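Leucine aminopeptidase (Parabacteroides distasonis, PDB 3TC8) probably acts as a zinc-dependent exopeptidase of peptidase family M28, a family associated with aminopeptidase and glutaminyl-peptide cyclotransferase activities. Local coordinates at residues A[64-69]-A[86-91]; A[133-138]-A[151-156]; A[189-194]-A[256-261]; A[208-213]-A[240-245]; A[224-229]-A[263-268]. One frame throughout, in Å; residues are numbered along the deposited sequence.

Interaction 1: A[64-69]-A[86-91]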
# COMPACT_ATOMS: atom_id res chain seq x y z
N LYS A 64 9.76 -5.71 15.22
CA LYS A 64 9.41 -7.08 15.51
C LYS A 64 8.63 -7.61 14.30
O LYS A 64 7.56 -7.05 13.99
CB LYS A 64 8.54 -7.18 16.76
CG LYS A 64 8.20 -8.58 17.13
CD LYS A 64 7.36 -8.66 18.38
CE LYS A 64 6.91 -10.07 18.72
NZ LYS A 64 8.06 -11.00 18.96
N VAL A 65 9.18 -8.58 13.58
CA VAL A 65 8.62 -8.97 12.29
C VAL A 65 7.86 -10.28 12.43
O VAL A 65 8.36 -11.25 13.00
CB VAL A 65 9.74 -9.07 11.22
CG1 VAL A 65 9.16 -9.61 9.88
CG2 VAL A 65 10.38 -7.71 11.06
N TYR A 66 6.66 -10.27 11.88
CA TYR A 66 5.84 -11.46 11.74
C TYR A 66 5.62 -11.74 10.28
O TYR A 66 5.31 -10.84 9.54
CB TYR A 66 4.45 -11.23 12.37
CG TYR A 66 4.37 -10.72 13.75
CD1 TYR A 66 4.59 -9.40 14.03
CD2 TYR A 66 3.95 -11.53 14.77
CE1 TYR A 66 4.46 -8.87 15.29
CE2 TYR A 66 3.82 -11.04 16.07
CZ TYR A 66 4.05 -9.70 16.31
OH TYR A 66 3.94 -9.20 17.59
N GLN A 67 5.83 -12.97 9.85
CA GLN A 67 5.57 -13.37 8.48
C GLN A 67 4.39 -14.32 8.48
O GLN A 67 4.54 -15.45 8.93
CB GLN A 67 6.81 -13.96 7.82
CG GLN A 67 7.97 -12.94 7.78
CD GLN A 67 9.18 -13.49 7.06
OE1 GLN A 67 9.09 -13.87 5.93
NE2 GLN A 67 10.31 -13.52 7.71
N GLN A 68 3.25 -13.86 8.06
CA GLN A 68 2.04 -14.63 8.12
C GLN A 68 1.85 -15.36 6.79
O GLN A 68 1.54 -14.73 5.82
CB GLN A 68 0.90 -13.69 8.42
CG GLN A 68 -0.45 -14.33 8.37
CD GLN A 68 -1.54 -13.31 8.76
OE1 GLN A 68 -1.81 -12.39 8.03
NE2 GLN A 68 -2.14 -13.52 9.94
N GLU A 69 2.10 -16.65 6.79
CA GLU A 69 1.99 -17.42 5.57
C GLU A 69 0.66 -18.16 5.53
O GLU A 69 0.29 -18.77 6.51
CB GLU A 69 3.15 -18.40 5.46
CG GLU A 69 4.47 -17.65 5.34
CD GLU A 69 5.65 -18.51 5.28
OE1 GLU A 69 6.04 -19.04 6.34
OE2 GLU A 69 6.23 -18.62 4.19
N ILE A 86 4.55 -8.23 8.52
CA ILE A 86 4.19 -7.26 9.54
C ILE A 86 5.43 -6.85 10.34
O ILE A 86 6.13 -7.71 10.81
CB ILE A 86 3.14 -7.82 10.54
CG1 ILE A 86 1.87 -8.26 9.82
CG2 ILE A 86 2.84 -6.78 11.64
CD1 ILE A 86 1.69 -9.69 9.56
N GLY A 87 5.69 -5.55 10.41
CA GLY A 87 6.75 -5.03 11.28
C GLY A 87 6.18 -4.14 12.32
O GLY A 87 5.58 -3.11 12.03
N SER A 88 6.38 -4.49 13.57
CA SER A 88 5.79 -3.75 14.69
C SER A 88 6.87 -3.04 15.49
O SER A 88 7.86 -3.66 15.96
CB SER A 88 5.02 -4.68 15.63
OG SER A 88 4.00 -5.37 14.93
N PHE A 89 6.69 -1.74 15.67
CA PHE A 89 7.57 -0.94 16.50
C PHE A 89 6.83 -0.61 17.79
O PHE A 89 5.61 -0.43 17.83
CB PHE A 89 7.92 0.33 15.76
CG PHE A 89 8.73 0.13 14.53
CD1 PHE A 89 10.12 0.07 14.58
CD2 PHE A 89 8.13 0.11 13.29
CE1 PHE A 89 10.86 -0.01 13.45
CE2 PHE A 89 8.89 0.01 12.17
CZ PHE A 89 10.27 -0.06 12.24
N ASP A 90 7.61 -0.50 18.89
CA ASP A 90 7.08 -0.31 20.29
C ASP A 90 5.93 -1.30 20.51
O ASP A 90 4.79 -0.89 20.77
CB ASP A 90 6.62 1.16 20.46
CG ASP A 90 6.33 1.57 21.91
OD1 ASP A 90 6.57 0.77 22.83
OD2 ASP A 90 5.84 2.72 22.07
N PRO A 91 6.24 -2.61 20.37
CA PRO A 91 5.15 -3.58 20.25
C PRO A 91 4.22 -3.74 21.43
O PRO A 91 3.10 -4.22 21.25
CB PRO A 91 5.87 -4.90 19.92
CG PRO A 91 7.29 -4.69 20.16
CD PRO A 91 7.56 -3.22 20.14
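The carbonyl oxygen of Ile-86 is met by several groups of strand 64-69. Tyr-66 N donates to Ile-86 O at 2.8 Å in a fairly straight bond (164° at the hydrogen), and the CA-H of Val-65 is directed at the same oxygen, with Val-65 CA 3.2 Å from Ile-86 O. The oxygen also lies in the plane of the Tyr-66 ring, beyond its edge. Ile-86 N returns a bond to Tyr-66 O at 2.9 Å, and Lys-64 and Ser-88 exchange a second such pair. Between them Val-65 and Gly-87 form the non-hydrogen-bonded pair, their CA atoms 4.5 Å apart. On the face that carries Tyr-66, Ile-86 and Ser-88, the tyrosine CG stands anti to its carbonyl carbon (chi1 -52°), and the tyrosine and Ile-86 side chains cross at a slant. Tyr-66 CD1 is 4.0 Å from Ile-86 CG2, while Tyr-66 CE1 comes within 3.5 Å of Ser-88 OG, a hydroxyl that, in one of two modelled conformers, hydrogen-bonds Asp-152 OD1. The Tyr-66 ring also meets His-187 edge-to-face. Strand directions 157° apart and this register define an antiparallel beta hairpin, strands 64-73 and 79-89, at one border of the mixed sheet of this M28 fold.

Interaction 2: A[133-138]-A[151-156]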
# COMPACT_ATOMS: atom_id res chain seq x y z
N GLY A 133 7.62 1.05 -0.84
CA GLY A 133 8.88 1.82 -0.74
C GLY A 133 8.74 3.03 0.16
O GLY A 133 9.66 3.32 0.94
N ALA A 134 7.61 3.72 0.09
CA ALA A 134 7.33 4.82 0.99
C ALA A 134 7.29 4.32 2.43
O ALA A 134 7.86 4.94 3.35
CB ALA A 134 6.09 5.57 0.63
N LEU A 135 6.61 3.20 2.67
CA LEU A 135 6.54 2.65 4.01
C LEU A 135 7.88 2.15 4.52
O LEU A 135 8.15 2.27 5.72
CB LEU A 135 5.51 1.54 4.11
CG LEU A 135 4.05 1.98 4.04
CD1 LEU A 135 3.10 0.81 4.20
CD2 LEU A 135 3.69 3.07 5.05
N LEU A 136 8.74 1.60 3.68
CA LEU A 136 10.06 1.23 4.10
C LEU A 136 10.84 2.44 4.57
O LEU A 136 11.52 2.36 5.59
CB LEU A 136 10.85 0.48 3.01
CG LEU A 136 10.40 -0.96 2.74
CD1 LEU A 136 11.06 -1.43 1.44
CD2 LEU A 136 10.80 -1.90 3.90
N GLU A 137 10.77 3.54 3.84
CA GLU A 137 11.48 4.74 4.27
C GLU A 137 10.90 5.32 5.55
O GLU A 137 11.64 5.74 6.45
CB GLU A 137 11.50 5.74 3.14
CG GLU A 137 12.09 7.09 3.50
CD GLU A 137 13.51 7.04 4.04
OE1 GLU A 137 14.23 6.03 3.82
OE2 GLU A 137 13.97 8.07 4.63
N ILE A 138 9.58 5.30 5.70
CA ILE A 138 8.92 5.69 6.95
C ILE A 138 9.40 4.83 8.10
O ILE A 138 9.78 5.31 9.16
CB ILE A 138 7.39 5.67 6.78
CG1 ILE A 138 6.93 6.84 5.91
CG2 ILE A 138 6.66 5.66 8.15
CD1 ILE A 138 5.59 6.67 5.30
N ILE A 151 3.64 1.64 16.11
CA ILE A 151 3.38 1.62 14.68
C ILE A 151 3.51 0.22 14.18
O ILE A 151 4.51 -0.46 14.44
CB ILE A 151 4.40 2.49 13.89
CG1 ILE A 151 4.40 3.96 14.39
CG2 ILE A 151 4.09 2.42 12.41
CD1 ILE A 151 3.15 4.76 14.15
N ASP A 152 2.51 -0.24 13.43
CA ASP A 152 2.60 -1.50 12.70
C ASP A 152 2.64 -1.18 11.21
O ASP A 152 1.78 -0.47 10.72
CB ASP A 152 1.42 -2.41 13.02
CG ASP A 152 1.33 -2.64 14.51
OD1 ASP A 152 2.26 -3.27 15.04
OD2 ASP A 152 0.35 -2.13 15.13
N ILE A 153 3.67 -1.68 10.55
CA ILE A 153 3.83 -1.59 9.10
C ILE A 153 3.37 -2.95 8.57
O ILE A 153 3.98 -3.96 8.95
CB ILE A 153 5.28 -1.34 8.71
CG1 ILE A 153 5.92 -0.12 9.40
CG2 ILE A 153 5.44 -1.35 7.22
CD1 ILE A 153 5.36 1.18 8.95
N ILE A 154 2.41 -2.97 7.69
CA ILE A 154 1.97 -4.24 7.08
C ILE A 154 2.02 -4.15 5.56
O ILE A 154 1.45 -3.28 4.96
CB ILE A 154 0.59 -4.75 7.54
CG1 ILE A 154 0.56 -4.82 9.07
CG2 ILE A 154 0.32 -6.10 6.86
CD1 ILE A 154 -0.72 -5.45 9.66
N PHE A 155 2.76 -5.14 5.00
CA PHE A 155 2.76 -5.38 3.58
C PHE A 155 1.83 -6.59 3.32
O PHE A 155 2.16 -7.71 3.66
CB PHE A 155 4.16 -5.62 3.05
CG PHE A 155 5.17 -4.55 3.43
CD1 PHE A 155 4.83 -3.21 3.47
CD2 PHE A 155 6.46 -4.93 3.71
CE1 PHE A 155 5.81 -2.27 3.81
CE2 PHE A 155 7.45 -3.97 4.02
CZ PHE A 155 7.07 -2.64 4.07
N PHE A 156 0.68 -6.29 2.74
CA PHE A 156 -0.33 -7.31 2.44
C PHE A 156 -0.08 -7.92 1.06
O PHE A 156 0.23 -7.24 0.11
CB PHE A 156 -1.73 -6.70 2.50
CG PHE A 156 -2.19 -6.40 3.89
CD1 PHE A 156 -2.47 -7.40 4.78
CD2 PHE A 156 -2.42 -5.09 4.31
CE1 PHE A 156 -2.93 -7.13 6.04
CE2 PHE A 156 -2.88 -4.84 5.60
CZ PHE A 156 -3.17 -5.86 6.44
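Leu-135 and Leu-136 of helix 125-144 converge on the ring of Phe-155 in strand 150-156, a contact inside the beta-alpha-beta crossover that links the parallel neighbours 96-102 and 150-156. The helix segment runs at 154° to the strand segment, their axes 9.6 Å apart, as expected of a helix returning over a sheet. In the first shell, Leu-135 CB lies in the ring plane at its edge, 3.8 Å from Phe-155 CE1, the two side chains running alongside each other in opposite senses. The same Leu-135 CB is 4.2 Å from Ile-153 CG2. Leu-136 crosses the phenyl group at about a right angle; its CD2 is 3.8 Å from Phe-155 CZ and 3.9 Å from Phe-155 CE2. Both leucines therefore press on the rim of the ring. The CB of Phe-155 does not point at the helix, but its CG, anti to the carbonyl carbon (chi1 -53°), lies nearer to it. Further out, Leu-54 of helix 45-60 touches both Phe-155 and Leu-136, and Leu-99 and Ala-101 of strand 96-102 support Leu-135 from the sheet. All the touching residues are buried and the meeting groups are apolar. Ile-153 is itself paired with strand 79-89, its O 2.8 Å from Gly-87 N.

Interaction 3: A[189-194]-A[256-261]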
# COMPACT_ATOMS: atom_id res chain seq x y z
N PRO A 189 -3.74 -11.54 18.73
CA PRO A 189 -5.17 -11.69 18.97
C PRO A 189 -5.91 -10.37 19.17
O PRO A 189 -5.38 -9.47 19.85
CB PRO A 189 -5.21 -12.50 20.29
CG PRO A 189 -3.94 -13.22 20.36
CD PRO A 189 -2.93 -12.36 19.64
N ASN A 190 -7.04 -10.21 18.51
CA ASN A 190 -7.88 -9.04 18.63
C ASN A 190 -7.12 -7.76 18.35
O ASN A 190 -7.38 -6.71 18.95
CB ASN A 190 -8.58 -8.98 19.97
CG ASN A 190 -9.46 -10.17 20.22
OD1 ASN A 190 -9.27 -10.86 21.18
ND2 ASN A 190 -10.31 -10.49 19.25
N TYR A 191 -6.24 -7.80 17.36
CA TYR A 191 -5.45 -6.66 16.98
C TYR A 191 -6.36 -5.47 16.76
O TYR A 191 -7.33 -5.56 16.02
CB TYR A 191 -4.65 -6.95 15.71
CG TYR A 191 -3.91 -5.73 15.22
CD1 TYR A 191 -2.72 -5.35 15.80
CD2 TYR A 191 -4.44 -4.89 14.25
CE1 TYR A 191 -2.08 -4.16 15.40
CE2 TYR A 191 -3.79 -3.78 13.83
CZ TYR A 191 -2.62 -3.38 14.42
OH TYR A 191 -2.02 -2.23 13.99
N THR A 192 -5.92 -4.32 17.26
CA THR A 192 -6.58 -3.06 16.99
C THR A 192 -5.53 -1.95 16.84
O THR A 192 -4.38 -2.10 17.25
CB THR A 192 -7.61 -2.72 18.08
OG1 THR A 192 -8.44 -1.67 17.59
CG2 THR A 192 -6.97 -2.34 19.37
N ALA A 193 -5.98 -0.85 16.29
CA ALA A 193 -5.19 0.37 16.20
C ALA A 193 -6.17 1.53 16.22
O ALA A 193 -7.35 1.38 15.93
CB ALA A 193 -4.35 0.38 14.90
N GLU A 194 -5.67 2.73 16.50
CA GLU A 194 -6.50 3.91 16.54
C GLU A 194 -7.05 4.23 15.15
O GLU A 194 -8.20 4.62 15.02
CB GLU A 194 -5.70 5.10 17.08
CG GLU A 194 -5.13 4.90 18.50
CD GLU A 194 -6.19 4.66 19.55
OE1 GLU A 194 -7.01 5.59 19.70
OE2 GLU A 194 -6.20 3.57 20.21
N SER A 256 -13.88 -3.43 7.70
CA SER A 256 -14.94 -4.39 7.95
C SER A 256 -14.51 -5.50 8.90
O SER A 256 -15.31 -5.98 9.71
CB SER A 256 -15.47 -4.97 6.65
OG SER A 256 -14.52 -5.75 5.95
N GLY A 257 -13.28 -5.98 8.76
CA GLY A 257 -12.81 -7.14 9.52
C GLY A 257 -12.24 -6.83 10.89
O GLY A 257 -12.32 -7.65 11.80
N ARG A 258 -11.57 -5.68 11.03
CA ARG A 258 -10.94 -5.29 12.34
C ARG A 258 -11.55 -4.09 12.95
O ARG A 258 -11.18 -3.71 14.07
CB ARG A 258 -9.44 -4.94 12.28
CG ARG A 258 -8.53 -5.96 11.70
CD ARG A 258 -7.88 -6.91 12.70
NE ARG A 258 -8.81 -8.00 12.92
CZ ARG A 258 -9.40 -8.33 14.05
NH1 ARG A 258 -9.15 -7.74 15.21
NH2 ARG A 258 -10.23 -9.34 14.00
N ASN A 259 -12.48 -3.42 12.25
CA ASN A 259 -13.13 -2.23 12.79
C ASN A 259 -12.11 -1.15 13.14
O ASN A 259 -12.24 -0.47 14.14
CB ASN A 259 -14.01 -2.56 14.02
CG ASN A 259 -15.02 -1.49 14.31
OD1 ASN A 259 -15.58 -0.88 13.39
ND2 ASN A 259 -15.26 -1.24 15.60
N ILE A 260 -11.09 -1.01 12.30
CA ILE A 260 -10.09 0.06 12.43
C ILE A 260 -10.42 1.10 11.37
O ILE A 260 -10.34 0.78 10.18
CB ILE A 260 -8.65 -0.45 12.26
CG1 ILE A 260 -8.30 -1.48 13.34
CG2 ILE A 260 -7.68 0.75 12.26
CD1 ILE A 260 -7.01 -2.24 13.03
N PRO A 261 -10.81 2.33 11.79
CA PRO A 261 -11.07 3.39 10.81
C PRO A 261 -9.81 3.63 9.96
O PRO A 261 -8.78 3.96 10.53
CB PRO A 261 -11.44 4.62 11.66
CG PRO A 261 -11.89 4.02 12.99
CD PRO A 261 -11.00 2.81 13.17
O HOH W 1 -11.41 -9.18 17.00
O HOH W 2 -10.10 -4.22 16.44
O HOH W 3 -10.79 -2.02 16.47
O HOH W 4 -10.04 1.14 16.30
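Asn-190 reaches Arg-258 through water: its ND2 donates to a water at 2.8 Å, and Arg-258 NH1, in the arginine conformer described, one of two modelled, donates to the same water. This begins a seam between the two connections that lead into strands 195-200 and 262-266, parallel neighbours in the mixed sheet. The touching parts, 190-194 and 258-261, run only 7° apart, the second leaving helix 250-258 through Asn-259, which has positive phi. At Tyr-191 the link becomes direct. In that same conformer Arg-258 NH1 donates to Tyr-191 O at 3.0 Å and 160°, with the oxygen in the guanidinium plane. The arginine chain bends at chi2 and chi3, while its NE is bonded to Ala-183 O. The Tyr-191 side chain crosses Ile-260 at about a right angle, CE2 of the tyrosine lying 3.7 Å from Ile-260 CD1; its OH is hydrogen-bonded to Asp-152 OD2. Thr-192 OG1 holds a second water at 2.6 Å, which also lies 3.0 Å from Arg-258 O. Next, Ala-193 N is buried under Ile-260 CD1 at 3.7 Å and has no polar partner anywhere in the model, whereas Ala-193 O lies 2.7 Å from another water. At Glu-194 the carbonyl O rests 3.8 Å from Pro-261 CD.

Interaction 4: A[208-213]-A[240-245]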
# COMPACT_ATOMS: atom_id res chain seq x y z
N THR A 208 -2.49 12.70 -7.97
CA THR A 208 -3.51 13.47 -7.28
C THR A 208 -4.27 12.57 -6.34
O THR A 208 -4.99 11.67 -6.78
CB THR A 208 -4.43 14.17 -8.28
OG1 THR A 208 -4.99 13.25 -9.22
CG2 THR A 208 -3.70 15.27 -9.03
N PHE A 209 -4.13 12.85 -5.04
CA PHE A 209 -4.79 12.10 -4.00
C PHE A 209 -6.04 12.85 -3.57
O PHE A 209 -5.96 13.93 -2.96
CB PHE A 209 -3.87 11.91 -2.78
CG PHE A 209 -2.47 11.44 -3.12
CD1 PHE A 209 -2.23 10.38 -3.98
CD2 PHE A 209 -1.37 12.06 -2.55
CE1 PHE A 209 -0.96 9.95 -4.27
CE2 PHE A 209 -0.09 11.62 -2.82
CZ PHE A 209 0.13 10.58 -3.68
N PHE A 210 -7.21 12.30 -3.92
CA PHE A 210 -8.48 12.88 -3.52
C PHE A 210 -8.95 12.18 -2.24
O PHE A 210 -8.44 11.15 -1.81
CB PHE A 210 -9.51 12.68 -4.65
CG PHE A 210 -9.33 13.60 -5.83
CD1 PHE A 210 -8.34 13.39 -6.77
CD2 PHE A 210 -10.16 14.67 -5.97
CE1 PHE A 210 -8.20 14.22 -7.84
CE2 PHE A 210 -10.01 15.54 -7.06
CZ PHE A 210 -9.05 15.30 -7.98
N LYS A 211 -9.95 12.80 -1.61
CA LYS A 211 -10.51 12.22 -0.38
C LYS A 211 -11.44 11.07 -0.80
O LYS A 211 -12.54 11.29 -1.36
CB LYS A 211 -11.24 13.29 0.42
CG LYS A 211 -10.34 14.44 0.82
CD LYS A 211 -11.10 15.47 1.61
CE LYS A 211 -10.33 16.69 1.89
NZ LYS A 211 -11.19 17.69 2.62
N GLU A 212 -10.99 9.84 -0.59
CA GLU A 212 -11.69 8.68 -1.14
C GLU A 212 -12.96 8.39 -0.33
O GLU A 212 -13.00 8.59 0.87
CB GLU A 212 -10.66 7.54 -1.20
CG GLU A 212 -11.13 6.25 -1.81
CD GLU A 212 -11.97 5.37 -0.92
OE1 GLU A 212 -11.65 5.30 0.29
OE2 GLU A 212 -12.95 4.74 -1.43
N GLN A 213 -13.99 7.89 -1.00
CA GLN A 213 -15.32 7.81 -0.35
C GLN A 213 -15.39 6.86 0.81
O GLN A 213 -15.95 7.21 1.85
CB GLN A 213 -16.40 7.44 -1.36
CG GLN A 213 -16.75 8.55 -2.28
CD GLN A 213 -17.31 9.74 -1.59
OE1 GLN A 213 -18.13 9.60 -0.69
NE2 GLN A 213 -16.77 10.91 -1.92
N ILE A 240 -5.36 16.73 -2.82
CA ILE A 240 -6.39 17.64 -3.38
C ILE A 240 -7.54 17.73 -2.38
O ILE A 240 -8.03 16.70 -1.90
CB ILE A 240 -6.94 17.11 -4.71
CG1 ILE A 240 -5.79 16.76 -5.68
CG2 ILE A 240 -7.88 18.14 -5.33
CD1 ILE A 240 -4.82 17.89 -5.99
N ASN A 241 -7.96 18.96 -2.06
CA ASN A 241 -8.99 19.18 -1.07
C ASN A 241 -10.36 19.03 -1.70
O ASN A 241 -11.12 20.01 -1.84
CB ASN A 241 -8.83 20.57 -0.47
CG ASN A 241 -9.55 20.71 0.88
OD1 ASN A 241 -9.85 19.70 1.57
ND2 ASN A 241 -9.82 21.96 1.27
N ALA A 242 -10.68 17.82 -2.10
CA ALA A 242 -11.89 17.50 -2.77
C ALA A 242 -12.21 16.03 -2.61
O ALA A 242 -11.30 15.20 -2.53
CB ALA A 242 -11.86 17.88 -4.26
N ALA A 243 -13.48 15.69 -2.66
CA ALA A 243 -13.95 14.31 -2.64
C ALA A 243 -13.65 13.60 -3.94
O ALA A 243 -13.80 14.17 -5.03
CB ALA A 243 -15.45 14.23 -2.36
N GLY A 244 -13.14 12.39 -3.82
CA GLY A 244 -12.90 11.53 -4.93
C GLY A 244 -13.98 10.51 -5.05
O GLY A 244 -15.07 10.64 -4.53
N GLY A 245 -13.62 9.44 -5.75
CA GLY A 245 -14.50 8.29 -5.96
C GLY A 245 -14.37 7.25 -4.86
O GLY A 245 -13.54 7.37 -3.95
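Ile-240 sits over one face of the Phe-210 ring. Its CB is 4.1 Å from the ring centroid and only 7° off the ring normal, a CH-pi contact, and its CG2 lies 3.8 Å from Phe-210 CE2. The backbone N-H of the same isoleucine donates to Phe-209 O; its side chain touches Thr-208 as well as Phe-210, CG1 lying against Thr-208 CB. Nearer the main chain, Phe-210 CB closes to 3.6 Å from Gly-244 CA. Lys-211 supplies the backbone register. Lys-211 N donates to Ala-242 O at 2.9 Å, and Gly-244 N to Lys-211 O at 2.8 Å, the two bonds of a parallel bridge between Lys-211 and Ala-243. This short pairing of strand 209-211 starts just after the chain turns a corner, where Asn-241 is the centre of an inverse gamma turn. Beyond CG the lysine chain is extended, side by side with Asn-241, and its NZ meets Asn-241 OD1 at 2.6 Å in one of two modelled conformers of Asn-241; NZ also makes a salt bridge with Glu-224. Past the strand, Glu-212 is the N-cap of helix 213-233, its OE2 accepting from Gln-214 N. Gln-213 follows with two bonds: its backbone N to Gly-245 O at 3.0 Å, and NE2 to Gly-244 O at 3.1 Å, that oxygen lying near the plane of the glutamine amide.

Interaction 5: A[224-229]-A[263-268]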
# COMPACT_ATOMS: atom_id res chain seq x y z
N GLU A 224 -9.32 14.22 7.16
CA GLU A 224 -9.13 15.63 7.41
C GLU A 224 -7.77 15.93 8.04
O GLU A 224 -7.10 16.88 7.66
CB GLU A 224 -10.28 16.22 8.22
CG GLU A 224 -11.58 16.23 7.38
CD GLU A 224 -11.46 17.05 6.12
OE1 GLU A 224 -10.96 18.22 6.23
OE2 GLU A 224 -11.87 16.54 5.05
N MSE A 225 -7.37 15.13 9.01
CA MSE A 225 -6.08 15.32 9.66
C MSE A 225 -4.94 15.20 8.66
O MSE A 225 -4.02 16.03 8.65
CB MSE A 225 -5.92 14.27 10.73
CG MSE A 225 -4.53 14.17 11.39
SE MSE A 225 -4.36 12.89 12.78
CE MSE A 225 -4.73 11.29 11.77
N VAL A 226 -4.98 14.17 7.81
CA VAL A 226 -3.94 13.96 6.83
C VAL A 226 -3.91 15.05 5.76
O VAL A 226 -2.85 15.58 5.45
CB VAL A 226 -4.06 12.51 6.21
CG1 VAL A 226 -3.11 12.34 5.02
CG2 VAL A 226 -3.82 11.49 7.29
N TRP A 227 -5.09 15.41 5.21
CA TRP A 227 -5.12 16.38 4.17
C TRP A 227 -4.72 17.77 4.71
O TRP A 227 -4.08 18.55 3.99
CB TRP A 227 -6.51 16.42 3.47
CG TRP A 227 -6.60 15.57 2.21
CD1 TRP A 227 -6.80 16.05 0.98
CD2 TRP A 227 -6.36 14.15 2.06
NE1 TRP A 227 -6.73 15.04 0.05
CE2 TRP A 227 -6.48 13.86 0.70
CE3 TRP A 227 -6.12 13.12 2.93
CZ2 TRP A 227 -6.29 12.58 0.18
CZ3 TRP A 227 -5.91 11.84 2.43
CH2 TRP A 227 -6.03 11.58 1.07
N SER A 228 -5.09 18.08 5.94
CA SER A 228 -4.69 19.35 6.54
C SER A 228 -3.20 19.39 6.80
O SER A 228 -2.56 20.41 6.56
CB SER A 228 -5.45 19.55 7.85
OG SER A 228 -6.82 19.88 7.59
N ALA A 229 -2.62 18.31 7.30
CA ALA A 229 -1.16 18.24 7.46
C ALA A 229 -0.46 18.46 6.13
O ALA A 229 0.53 19.18 6.05
CB ALA A 229 -0.72 16.93 8.13
N ILE A 263 -8.00 4.92 6.00
CA ILE A 263 -8.07 5.70 4.80
C ILE A 263 -7.11 5.15 3.74
O ILE A 263 -6.15 4.43 4.05
CB ILE A 263 -7.75 7.18 5.09
CG1 ILE A 263 -6.26 7.44 5.34
CG2 ILE A 263 -8.63 7.70 6.25
CD1 ILE A 263 -5.89 8.92 5.29
N ASP A 264 -7.37 5.57 2.50
CA ASP A 264 -6.54 5.23 1.35
C ASP A 264 -6.00 6.47 0.72
O ASP A 264 -6.80 7.34 0.33
CB ASP A 264 -7.39 4.43 0.34
CG ASP A 264 -6.60 3.72 -0.72
OD1 ASP A 264 -5.36 3.78 -0.79
OD2 ASP A 264 -7.31 3.01 -1.55
N ILE A 265 -4.67 6.58 0.64
CA ILE A 265 -3.98 7.63 -0.10
C ILE A 265 -3.58 6.97 -1.41
O ILE A 265 -2.72 6.08 -1.43
CB ILE A 265 -2.74 8.14 0.67
CG1 ILE A 265 -3.12 8.64 2.08
CG2 ILE A 265 -2.02 9.21 -0.14
CD1 ILE A 265 -1.99 9.11 2.92
N ILE A 266 -4.20 7.41 -2.50
CA ILE A 266 -4.13 6.74 -3.80
C ILE A 266 -4.34 7.72 -4.91
O ILE A 266 -5.23 8.56 -4.85
CB ILE A 266 -5.13 5.54 -3.87
CG1 ILE A 266 -5.08 4.87 -5.24
CG2 ILE A 266 -6.55 5.95 -3.51
CD1 ILE A 266 -5.77 3.51 -5.29
N ASN A 267 -3.52 7.62 -5.94
CA ASN A 267 -3.68 8.45 -7.13
C ASN A 267 -5.03 8.12 -7.80
O ASN A 267 -5.26 6.98 -8.22
CB ASN A 267 -2.47 8.16 -8.03
CG ASN A 267 -2.35 9.11 -9.21
OD1 ASN A 267 -3.14 10.06 -9.39
ND2 ASN A 267 -1.33 8.85 -10.05
N TYR A 268 -5.90 9.13 -7.91
CA TYR A 268 -7.18 9.02 -8.54
C TYR A 268 -7.32 10.12 -9.56
O TYR A 268 -6.99 11.27 -9.29
CB TYR A 268 -8.29 9.18 -7.49
CG TYR A 268 -9.69 9.24 -8.03
CD1 TYR A 268 -10.35 8.10 -8.46
CD2 TYR A 268 -10.40 10.44 -8.03
CE1 TYR A 268 -11.67 8.15 -8.93
CE2 TYR A 268 -11.70 10.51 -8.50
CZ TYR A 268 -12.34 9.37 -8.93
OH TYR A 268 -13.64 9.40 -9.39
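Val-226 meets Ile-263 and Ile-265 tip to tip, one methyl for each. Its CG2 is 3.9 Å from Ile-263 CD1, and its CG1 4.0 Å from Ile-265 CD1. This is the tight part of the contact between helix 213-233 and strand 262-266, whose segment axes stay 10.7 Å apart at a 34° angle, so that methyl tips must span the gap. In Ile-263, chi1 of 74° tucks CG1 between the backbone N and the carbonyl carbon, and the CD1 it carries reaches Val-226 and also the edge of Trp-227, 4.1 Å from CZ3. Around the rest of the indole the fit is looser: Trp-227 CZ3 is 4.3 Å from Ile-265 CG1, and Trp-227 CH2 4.4 Å from Asp-264 O. Trp-227 NE1 forms weak hydrogen bonds with Phe-209 O and Ile-240 O. The partly exposed side of the helix carries Glu-224, salt-bridged to Lys-211. Thr-301 and Val-305 of helix 292-308 also touch Val-226. With apolar carbons alone carrying the side-chain contact, cohesion between helix and edge strand here should come from burial and dispersion, while the polar ends of Trp-227 and Glu-224 are held, weakly in the case of Trp-227, by groups of segments 208-213 and 240-245.

Overall arrangement
Three of the contacts reach the one mixed sheet. Interaction 1 forms its hairpin border, interaction 2 packs a helix on strand 150-156 next to that hairpin, and interaction 5 covers strand 262-266 at the other border, its centre about 25 Å from that of interaction 1. Asp-152 of interaction 2 bonds Ser-88 of interaction 1 and Tyr-191 of interaction 3. Interactions 4 and 5, centres about 7 Å apart, are joined by the Lys-211 to Glu-224 salt bridge. Along the chain, interactions 1, 2 and 3 come in series; interaction 4 is nested within interaction 3, and interaction 5 crosses both. Interactions 4 and 5 thus interlace at the 262-266 border, while interaction 3 joins the connections leading into strands 195-200 and 262-266.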